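Leucyl aminopeptidase (Trypanosoma brucei brucei, PDB 5NTD) probably cleaves amino acids, leucine among them, from the N-terminus of peptides as an M17 metallo-aminopeptidase with manganese ions in its active site, where bestatin binds. Local coordinates at residues I376-G381 and V396-T401; Y477-H482 and H491-L496. All blocks are in the same frame, centred on the assembly; numbering follows the deposited sequence.

Contact 1: I376-G381 and V396-T401. With BES (2-(3-amino-2-hydroxy-4-phenyl-butyrylamino)-4-methyl-pentanoic acid), chain B.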
ATOM      1  N   ILE G 376      19.999 -15.217 -11.748  1.00 28.66           N
ATOM      2  CA  ILE G 376      21.216 -15.690 -11.036  1.00 29.34           C
ATOM      3  C   ILE G 376      21.475 -17.167 -11.341  1.00 28.82           C
ATOM      4  O   ILE G 376      22.552 -17.604 -11.681  1.00 29.22           O
ATOM      5  CB  ILE G 376      21.078 -15.489  -9.518  1.00 29.95           C
ATOM      6  CG1 ILE G 376      21.121 -13.979  -9.203  1.00 30.11           C
ATOM      7  CG2 ILE G 376      22.172 -16.228  -8.779  1.00 30.24           C
ATOM      8  CD1 ILE G 376      20.825 -13.633  -7.774  1.00 30.56           C
ATOM      9  N   VAL G 377      20.439 -17.915 -11.189  1.00 28.04           N
ATOM     10  CA  VAL G 377      20.451 -19.350 -11.406  1.00 28.95           C
ATOM     11  C   VAL G 377      20.833 -19.653 -12.886  1.00 29.97           C
ATOM     12  O   VAL G 377      21.655 -20.489 -13.200  1.00 31.12           O
ATOM     13  CB  VAL G 377      19.058 -19.836 -10.939  1.00 29.12           C
ATOM     14  CG1 VAL G 377      18.338 -20.677 -11.923  1.00 29.45           C
ATOM     15  CG2 VAL G 377      19.156 -20.433  -9.551  1.00 30.06           C
ATOM     16  N   LEU G 378      20.253 -18.887 -13.782  1.00 30.50           N
ATOM     17  CA  LEU G 378      20.532 -19.009 -15.202  1.00 29.17           C
ATOM     18  C   LEU G 378      21.946 -18.593 -15.546  1.00 28.55           C
ATOM     19  O   LEU G 378      22.545 -19.086 -16.505  1.00 27.27           O
ATOM     20  CB  LEU G 378      19.529 -18.190 -16.020  1.00 29.50           C
ATOM     21  CG  LEU G 378      18.101 -18.726 -16.012  1.00 29.70           C
ATOM     22  CD1 LEU G 378      17.139 -17.685 -16.538  1.00 29.88           C
ATOM     23  CD2 LEU G 378      17.996 -20.001 -16.841  1.00 30.33           C
ATOM     24  N   GLY G 379      22.461 -17.636 -14.803  1.00 28.49           N
ATOM     25  CA  GLY G 379      23.862 -17.185 -15.009  1.00 29.51           C
ATOM     26  C   GLY G 379      24.857 -18.333 -14.829  1.00 29.34           C
ATOM     27  O   GLY G 379      25.778 -18.530 -15.615  1.00 30.15           O
ATOM     28  N   ASP G 380      24.621 -19.112 -13.801  1.00 29.69           N
ATOM     29  CA  ASP G 380      25.419 -20.320 -13.558  1.00 30.02           C
ATOM     30  C   ASP G 380      25.154 -21.390 -14.643  1.00 30.10           C
ATOM     31  O   ASP G 380      26.053 -22.059 -15.094  1.00 31.19           O
ATOM     32  CB  ASP G 380      25.152 -20.877 -12.167  1.00 29.16           C
ATOM     33  CG  ASP G 380      26.026 -20.217 -11.106  1.00 28.97           C
ATOM     34  OD1 ASP G 380      26.953 -19.452 -11.466  1.00 28.52           O
ATOM     35  OD2 ASP G 380      25.827 -20.512  -9.906  1.00 28.24           O
ATOM     36  N   GLY G 381      23.897 -21.518 -15.031  1.00 29.37           N
ATOM     37  CA  GLY G 381      23.467 -22.453 -16.088  1.00 27.75           C
ATOM     38  C   GLY G 381      24.137 -22.204 -17.429  1.00 27.71           C
ATOM     39  O   GLY G 381      24.692 -23.107 -18.018  1.00 27.98           O
ATOM     40  N   VAL G 396      23.085 -21.052 -27.783  1.00 26.69           N
ATOM     41  CA  VAL G 396      22.590 -21.236 -26.408  1.00 26.48           C
ATOM     42  C   VAL G 396      21.172 -20.692 -26.341  1.00 27.47           C
ATOM     43  O   VAL G 396      20.918 -19.558 -26.739  1.00 26.27           O
ATOM     44  CB  VAL G 396      23.421 -20.512 -25.368  1.00 26.76           C
ATOM     45  CG1 VAL G 396      22.784 -20.622 -23.986  1.00 27.78           C
ATOM     46  CG2 VAL G 396      24.805 -21.085 -25.315  1.00 27.98           C
ATOM     47  N   ILE G 397      20.261 -21.534 -25.863  1.00 27.31           N
ATOM     48  CA  ILE G 397      18.875 -21.133 -25.668  1.00 26.73           C
ATOM     49  C   ILE G 397      18.554 -21.282 -24.209  1.00 27.69           C
ATOM     50  O   ILE G 397      18.627 -22.392 -23.654  1.00 28.01           O
ATOM     51  CB  ILE G 397      17.876 -21.984 -26.456  1.00 27.04           C
ATOM     52  CG1 ILE G 397      18.201 -21.970 -27.943  1.00 26.85           C
ATOM     53  CG2 ILE G 397      16.445 -21.481 -26.242  1.00 26.58           C
ATOM     54  CD1 ILE G 397      17.370 -22.953 -28.744  1.00 26.77           C
ATOM     55  N   ASP G 398      18.229 -20.175 -23.568  1.00 27.18           N
ATOM     56  CA  ASP G 398      17.728 -20.277 -22.191  1.00 27.75           C
ATOM     57  C   ASP G 398      16.236 -19.940 -22.204  1.00 27.44           C
ATOM     58  O   ASP G 398      15.794 -19.072 -22.951  1.00 27.43           O
ATOM     59  CB  ASP G 398      18.537 -19.435 -21.207  1.00 28.58           C
ATOM     60  CG  ASP G 398      18.145 -17.971 -21.216  1.00 28.60           C
ATOM     61  OD1 ASP G 398      17.050 -17.667 -20.711  1.00 28.42           O
ATOM     62  OD2 ASP G 398      18.911 -17.176 -21.789  1.00 27.95           O
ATOM     63  N   MET G 399      15.495 -20.678 -21.409  1.00 26.39           N
ATOM     64  CA  MET G 399      14.057 -20.499 -21.290  1.00 26.85           C
ATOM     65  C   MET G 399      13.701 -20.358 -19.825  1.00 26.24           C
ATOM     66  O   MET G 399      14.138 -21.140 -19.003  1.00 25.37           O
ATOM     67  CB  MET G 399      13.264 -21.664 -21.891  1.00 27.58           C
ATOM     68  CG  MET G 399      13.602 -21.925 -23.358  1.00 28.87           C
ATOM     69  SD  MET G 399      12.612 -23.225 -24.093  1.00 29.93           S
ATOM     70  CE  MET G 399      11.431 -22.287 -25.009  1.00 30.45           C
ATOM     71  N   ALA G 400      12.892 -19.348 -19.528  1.00 25.32           N
ATOM     72  CA  ALA G 400      12.625 -18.970 -18.127  1.00 25.16           C
ATOM     73  C   ALA G 400      11.365 -18.176 -17.960  1.00 23.78           C
ATOM     74  O   ALA G 400      11.047 -17.307 -18.752  1.00 22.55           O
ATOM     75  CB  ALA G 400      13.790 -18.187 -17.595  1.00 25.04           C
ATOM     76  N   THR G 401      10.660 -18.498 -16.903  1.00 24.06           N
ATOM     77  CA  THR G 401       9.501 -17.691 -16.445  1.00 24.65           C
ATOM     78  C   THR G 401      10.028 -16.499 -15.640  1.00 23.86           C
ATOM     79  O   THR G 401       9.973 -16.471 -14.421  1.00 26.35           O
ATOM     80  CB  THR G 401       8.549 -18.529 -15.595  1.00 24.65           C
ATOM     81  OG1 THR G 401       9.313 -19.253 -14.616  1.00 24.18           O
ATOM     82  CG2 THR G 401       7.822 -19.513 -16.470  1.00 24.58           C
TER
HETATM   83  N2  BES B 604       9.418 -16.003 -11.267  1.00 35.92           N
HETATM   84  C1  BES B 604       9.227 -14.555 -11.206  1.00 39.43           C
HETATM   85  C6  BES B 604       8.656 -13.955 -12.515  1.00 39.14           C
HETATM   86  C7  BES B 604       7.170 -14.032 -12.729  1.00 39.03           C
HETATM   87  C8  BES B 604       6.587 -15.169 -13.269  1.00 40.10           C
HETATM   88  C12 BES B 604       6.356 -12.943 -12.444  1.00 40.82           C
HETATM   89  C9  BES B 604       5.212 -15.235 -13.478  1.00 39.64           C
HETATM   90  C11 BES B 604       4.969 -13.008 -12.650  1.00 39.97           C
HETATM   91  C10 BES B 604       4.393 -14.155 -13.159  1.00 39.53           C
HETATM   92  C2  BES B 604      10.602 -13.951 -10.849  1.00 41.88           C
HETATM   93  O2  BES B 604      11.452 -14.828 -10.047  1.00 40.28           O
HETATM   94  C3  BES B 604      10.360 -12.709 -10.042  1.00 44.86           C
HETATM   95  O3  BES B 604      10.270 -12.916  -8.808  1.00 44.29           O
HETATM   96  N1  BES B 604      10.334 -11.582 -10.770  1.00 43.62           N
HETATM   97  C4  BES B 604      10.128 -10.261 -10.255  1.00 48.69           C
HETATM   98  C13 BES B 604      11.446  -9.572  -9.918  1.00 48.50           C
HETATM   99  C14 BES B 604      11.314  -8.339  -9.024  1.00 49.29           C
HETATM  100  C15 BES B 604      10.412  -8.457  -7.802  1.00 48.09           C
HETATM  101  C16 BES B 604      12.676  -7.951  -8.504  1.00 51.66           C
HETATM  102  C5  BES B 604       9.431  -9.402 -11.254  1.00 49.18           C
HETATM  103  O1  BES B 604       8.559  -8.640 -10.836  1.00 54.68           O
HETATM  104  O4  BES B 604       9.744  -9.461 -12.447  1.00 49.61           O

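Contact 2: Y477-H482 and H491-L496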
ATOM      1  N   TYR G 477      20.031  -9.387 -20.362  1.00 26.90           N
ATOM      2  CA  TYR G 477      21.406  -8.855 -20.364  1.00 26.52           C
ATOM      3  C   TYR G 477      22.208  -9.470 -19.228  1.00 27.35           C
ATOM      4  O   TYR G 477      23.345  -9.874 -19.393  1.00 28.50           O
ATOM      5  CB  TYR G 477      21.440  -7.324 -20.275  1.00 26.35           C
ATOM      6  CG  TYR G 477      22.831  -6.831 -19.963  1.00 27.19           C
ATOM      7  CD1 TYR G 477      23.800  -6.744 -20.959  1.00 27.62           C
ATOM      8  CD2 TYR G 477      23.215  -6.538 -18.655  1.00 28.21           C
ATOM      9  CE1 TYR G 477      25.094  -6.343 -20.680  1.00 27.82           C
ATOM     10  CE2 TYR G 477      24.509  -6.135 -18.365  1.00 29.13           C
ATOM     11  CZ  TYR G 477      25.437  -6.044 -19.381  1.00 29.24           C
ATOM     12  OH  TYR G 477      26.724  -5.678 -19.091  1.00 32.98           O
ATOM     13  N   PHE G 478      21.611  -9.496 -18.041  1.00 27.04           N
ATOM     14  CA  PHE G 478      22.281 -10.025 -16.848  1.00 26.93           C
ATOM     15  C   PHE G 478      22.850 -11.420 -17.145  1.00 27.33           C
ATOM     16  O   PHE G 478      23.992 -11.742 -16.834  1.00 26.92           O
ATOM     17  CB  PHE G 478      21.341 -10.112 -15.645  1.00 26.96           C
ATOM     18  CG  PHE G 478      21.977 -10.726 -14.438  1.00 27.25           C
ATOM     19  CD1 PHE G 478      22.055 -12.100 -14.297  1.00 27.78           C
ATOM     20  CD2 PHE G 478      22.532  -9.927 -13.446  1.00 27.93           C
ATOM     21  CE1 PHE G 478      22.664 -12.669 -13.186  1.00 28.15           C
ATOM     22  CE2 PHE G 478      23.147 -10.490 -12.331  1.00 27.12           C
ATOM     23  CZ  PHE G 478      23.210 -11.854 -12.195  1.00 27.34           C
ATOM     24  N   ILE G 479      21.995 -12.232 -17.715  1.00 28.40           N
ATOM     25  CA  ILE G 479      22.338 -13.632 -18.038  1.00 28.97           C
ATOM     26  C   ILE G 479      23.553 -13.675 -18.989  1.00 28.67           C
ATOM     27  O   ILE G 479      24.463 -14.445 -18.776  1.00 29.22           O
ATOM     28  CB  ILE G 479      21.159 -14.363 -18.679  1.00 28.76           C
ATOM     29  CG1 ILE G 479      20.008 -14.469 -17.687  1.00 27.89           C
ATOM     30  CG2 ILE G 479      21.596 -15.750 -19.121  1.00 30.13           C
ATOM     31  CD1 ILE G 479      18.673 -14.808 -18.335  1.00 27.24           C
ATOM     32  N   THR G 480      23.577 -12.774 -19.966  1.00 27.21           N
ATOM     33  CA  THR G 480      24.660 -12.738 -20.965  1.00 27.53           C
ATOM     34  C   THR G 480      26.032 -12.443 -20.353  1.00 28.40           C
ATOM     35  O   THR G 480      27.035 -12.934 -20.840  1.00 28.52           O
ATOM     36  CB  THR G 480      24.424 -11.765 -22.135  1.00 26.74           C
ATOM     37  OG1 THR G 480      24.432 -10.416 -21.684  1.00 27.07           O
ATOM     38  CG2 THR G 480      23.108 -12.071 -22.790  1.00 27.60           C
ATOM     39  N   THR G 481      26.058 -11.680 -19.265  1.00 27.67           N
ATOM     40  CA  THR G 481      27.330 -11.332 -18.615  1.00 27.32           C
ATOM     41  C   THR G 481      28.039 -12.576 -18.066  1.00 28.06           C
ATOM     42  O   THR G 481      29.223 -12.523 -17.773  1.00 27.80           O
ATOM     43  CB  THR G 481      27.186 -10.324 -17.463  1.00 26.54           C
ATOM     44  OG1 THR G 481      26.499 -10.932 -16.355  1.00 26.12           O
ATOM     45  CG2 THR G 481      26.463  -9.056 -17.927  1.00 27.27           C
ATOM     46  N   HIS G 482      27.303 -13.662 -17.930  1.00 27.90           N
ATOM     47  CA  HIS G 482      27.869 -14.928 -17.415  1.00 29.38           C
ATOM     48  C   HIS G 482      28.133 -16.010 -18.478  1.00 29.74           C
ATOM     49  O   HIS G 482      28.464 -17.140 -18.173  1.00 29.60           O
ATOM     50  CB  HIS G 482      26.989 -15.446 -16.316  1.00 29.77           C
ATOM     51  CG  HIS G 482      26.829 -14.447 -15.231  1.00 31.88           C
ATOM     52  ND1 HIS G 482      27.870 -14.084 -14.393  1.00 31.47           N
ATOM     53  CD2 HIS G 482      25.790 -13.642 -14.918  1.00 33.37           C
ATOM     54  CE1 HIS G 482      27.457 -13.137 -13.578  1.00 32.45           C
ATOM     55  NE2 HIS G 482      26.197 -12.856 -13.867  1.00 33.30           N
ATOM     56  N   HIS G 491      22.941 -16.416 -28.923  1.00 30.81           N
ATOM     57  CA  HIS G 491      22.267 -16.616 -27.624  1.00 30.39           C
ATOM     58  C   HIS G 491      20.823 -16.129 -27.690  1.00 29.35           C
ATOM     59  O   HIS G 491      20.569 -14.977 -28.004  1.00 29.13           O
ATOM     60  CB  HIS G 491      22.986 -15.890 -26.509  1.00 31.19           C
ATOM     61  CG  HIS G 491      22.250 -15.939 -25.215  1.00 33.26           C
ATOM     62  ND1 HIS G 491      22.009 -14.829 -24.454  1.00 32.75           N
ATOM     63  CD2 HIS G 491      21.662 -16.975 -24.565  1.00 35.73           C
ATOM     64  CE1 HIS G 491      21.304 -15.174 -23.391  1.00 33.84           C
ATOM     65  NE2 HIS G 491      21.070 -16.467 -23.440  1.00 33.45           N
ATOM     66  N   ILE G 492      19.912 -17.047 -27.434  1.00 27.10           N
ATOM     67  CA  ILE G 492      18.495 -16.779 -27.461  1.00 26.46           C
ATOM     68  C   ILE G 492      17.920 -16.915 -26.050  1.00 26.23           C
ATOM     69  O   ILE G 492      17.885 -18.002 -25.498  1.00 26.15           O
ATOM     70  CB  ILE G 492      17.727 -17.754 -28.358  1.00 26.30           C
ATOM     71  CG1 ILE G 492      18.280 -17.717 -29.798  1.00 27.01           C
ATOM     72  CG2 ILE G 492      16.236 -17.392 -28.375  1.00 26.28           C
ATOM     73  CD1 ILE G 492      17.772 -18.836 -30.683  1.00 27.13           C
ATOM     74  N   HIS G 493      17.491 -15.785 -25.492  1.00 25.62           N
ATOM     75  CA  HIS G 493      16.846 -15.766 -24.196  1.00 25.13           C
ATOM     76  C   HIS G 493      15.341 -15.681 -24.402  1.00 24.74           C
ATOM     77  O   HIS G 493      14.847 -14.769 -25.033  1.00 25.91           O
ATOM     78  CB  HIS G 493      17.351 -14.605 -23.355  1.00 25.95           C
ATOM     79  CG  HIS G 493      16.502 -14.326 -22.146  1.00 26.82           C
ATOM     80  ND1 HIS G 493      16.308 -15.246 -21.142  1.00 26.65           N
ATOM     81  CD2 HIS G 493      15.751 -13.253 -21.817  1.00 27.34           C
ATOM     82  CE1 HIS G 493      15.484 -14.753 -20.243  1.00 26.90           C
ATOM     83  NE2 HIS G 493      15.146 -13.535 -20.622  1.00 27.42           N
ATOM     84  N   VAL G 494      14.648 -16.662 -23.887  1.00 25.05           N
ATOM     85  CA  VAL G 494      13.184 -16.781 -24.010  1.00 25.66           C
ATOM     86  C   VAL G 494      12.508 -16.572 -22.641  1.00 26.15           C
ATOM     87  O   VAL G 494      12.643 -17.378 -21.729  1.00 26.36           O
ATOM     88  CB  VAL G 494      12.740 -18.146 -24.552  1.00 25.44           C
ATOM     89  CG1 VAL G 494      11.249 -18.163 -24.852  1.00 24.97           C
ATOM     90  CG2 VAL G 494      13.509 -18.485 -25.802  1.00 25.29           C
ATOM     91  N   ASP G 495      11.820 -15.450 -22.516  1.00 25.77           N
ATOM     92  CA  ASP G 495      11.098 -15.111 -21.291  1.00 24.81           C
ATOM     93  C   ASP G 495       9.673 -15.548 -21.532  1.00 24.22           C
ATOM     94  O   ASP G 495       8.938 -14.942 -22.310  1.00 26.82           O
ATOM     95  CB  ASP G 495      11.176 -13.618 -20.973  1.00 24.22           C
ATOM     96  CG  ASP G 495      10.709 -13.293 -19.546  1.00 24.73           C
ATOM     97  OD1 ASP G 495       9.919 -14.073 -18.976  1.00 23.20           O
ATOM     98  OD2 ASP G 495      11.124 -12.236 -19.014  1.00 25.13           O
ATOM     99  N   LEU G 496       9.291 -16.614 -20.876  1.00 23.84           N
ATOM    100  CA  LEU G 496       7.941 -17.204 -21.064  1.00 24.96           C
ATOM    101  C   LEU G 496       7.100 -17.250 -19.775  1.00 23.29           C
ATOM    102  O   LEU G 496       6.305 -18.145 -19.544  1.00 21.26           O
ATOM    103  CB  LEU G 496       8.022 -18.592 -21.707  1.00 25.73           C
ATOM    104  CG  LEU G 496       9.177 -19.505 -21.307  1.00 25.87           C
ATOM    105  CD1 LEU G 496       9.140 -19.860 -19.837  1.00 26.87           C
ATOM    106  CD2 LEU G 496       9.106 -20.772 -22.136  1.00 26.32           C
TER

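Contact 1: I376-G381 and V396-T401
In the mixed sheet of the M17 catalytic domain, strand 395-400 runs toward the active site, and residues 376-381 of helix 374-387 meet 396-401 through the side chain of L378. The backbones come nearest at L378 and D398, whose CA atoms lie 7.6 Å apart, and the leucine spans this separation. With chi1 at -69°, CG of L378 stands anti to its own carbonyl carbon, and the CD1 branch is carried down to the strand. There CD1 meets the CB methyl of A400 at 3.5 Å; alanine suits this position because its side chain is short enough to let the leucine methyl approach so closely. The same leucine also leans on V287 of the neighbouring strand 283-291.

Two residues earlier on the strand, D398 points its side chain to the same face as A400, crossing that of L378 at about a right angle. Its carboxylate is buried, yet paired with H491 and H493, so the leucine methyl merely flanks it, CD1 of L378 lying 4.2 Å from OD1 of D398. Just past the strand end, T401, of the bestatin pocket, brings its carbonyl O to 3.2 Å from N2 of the inhibitor.

Contact 2: Y477-H482 and H491-L496
Residues I479 and T480 of helix 471-480 lie against strand 490-495 of the catalytic-domain sheet, where two histidine rings, H491 and H493, receive their aliphatic groups. As alternate residues of one strand, both histidines point toward the helix, and both have CG anti to the backbone N (chi1 173° for H491), which reaches each ring out from the sheet. Histidine suits both positions: each ring presents carbon and nitrogen atoms to the helix side chains, while one of its nitrogens, NE2 in H491 and ND1 in H493, bonds D398 of the adjacent strand 395-400.

I479 takes the longer span. Its CG1 is anti to the carbonyl carbon and the chain continues extended (chi2 163°), bringing CD1 obliquely to the ring of H493, 3.7 Å from ND1. The two side chains cross at about a right angle. Its other branch, CG2, lies obliquely by H491, 4.3 Å from CE1, so the beta-branched isoleucine serves both rings.

T480 divides its two branches between different tasks. A chi1 of 67° puts OG1 between the backbone N and the carbonyl carbon and leaves CG2 anti to the carbonyl carbon, facing H491. The hydroxyl turns back to its own helix, where OG1 of T480 donates to the carbonyl O of Y477 at 2.6 Å, in the carbonyl plane and on a lone pair. That oxygen also accepts from T481 N. The hydroxyl bond helps fix the rotation that presents the methyl to the histidine. Threonine suits this place because the hydroxyl adds a second bond to Y477 O while the methyl lies against the imidazole edge: CG2 of T480 sits near the plane of the H491 ring, 3.4 Å from its ND1.

Overall arrangement
Contacts 1 and 2 follow one another along the chain, and their centres lie about 7 Å apart; strands 395-400 and 490-495 are parallel neighbours in one sheet. The backbone seam includes I492 N to V396 O at 2.8 Å, and the side-chain bond that ties the two contacts together runs from D398 OD1 to H493 ND1 at 2.6 Å. Helix 374-387 also meets the loop residue H482, with O of G379 3.4 Å from CB of H482. The active site lies toward the C-terminal ends of both strands. The side chain of A400 in contact 1 is about 8 Å from a manganese ion, whereas that of H493 in contact 2 is about 11 Å from one and about 10 Å from bestatin.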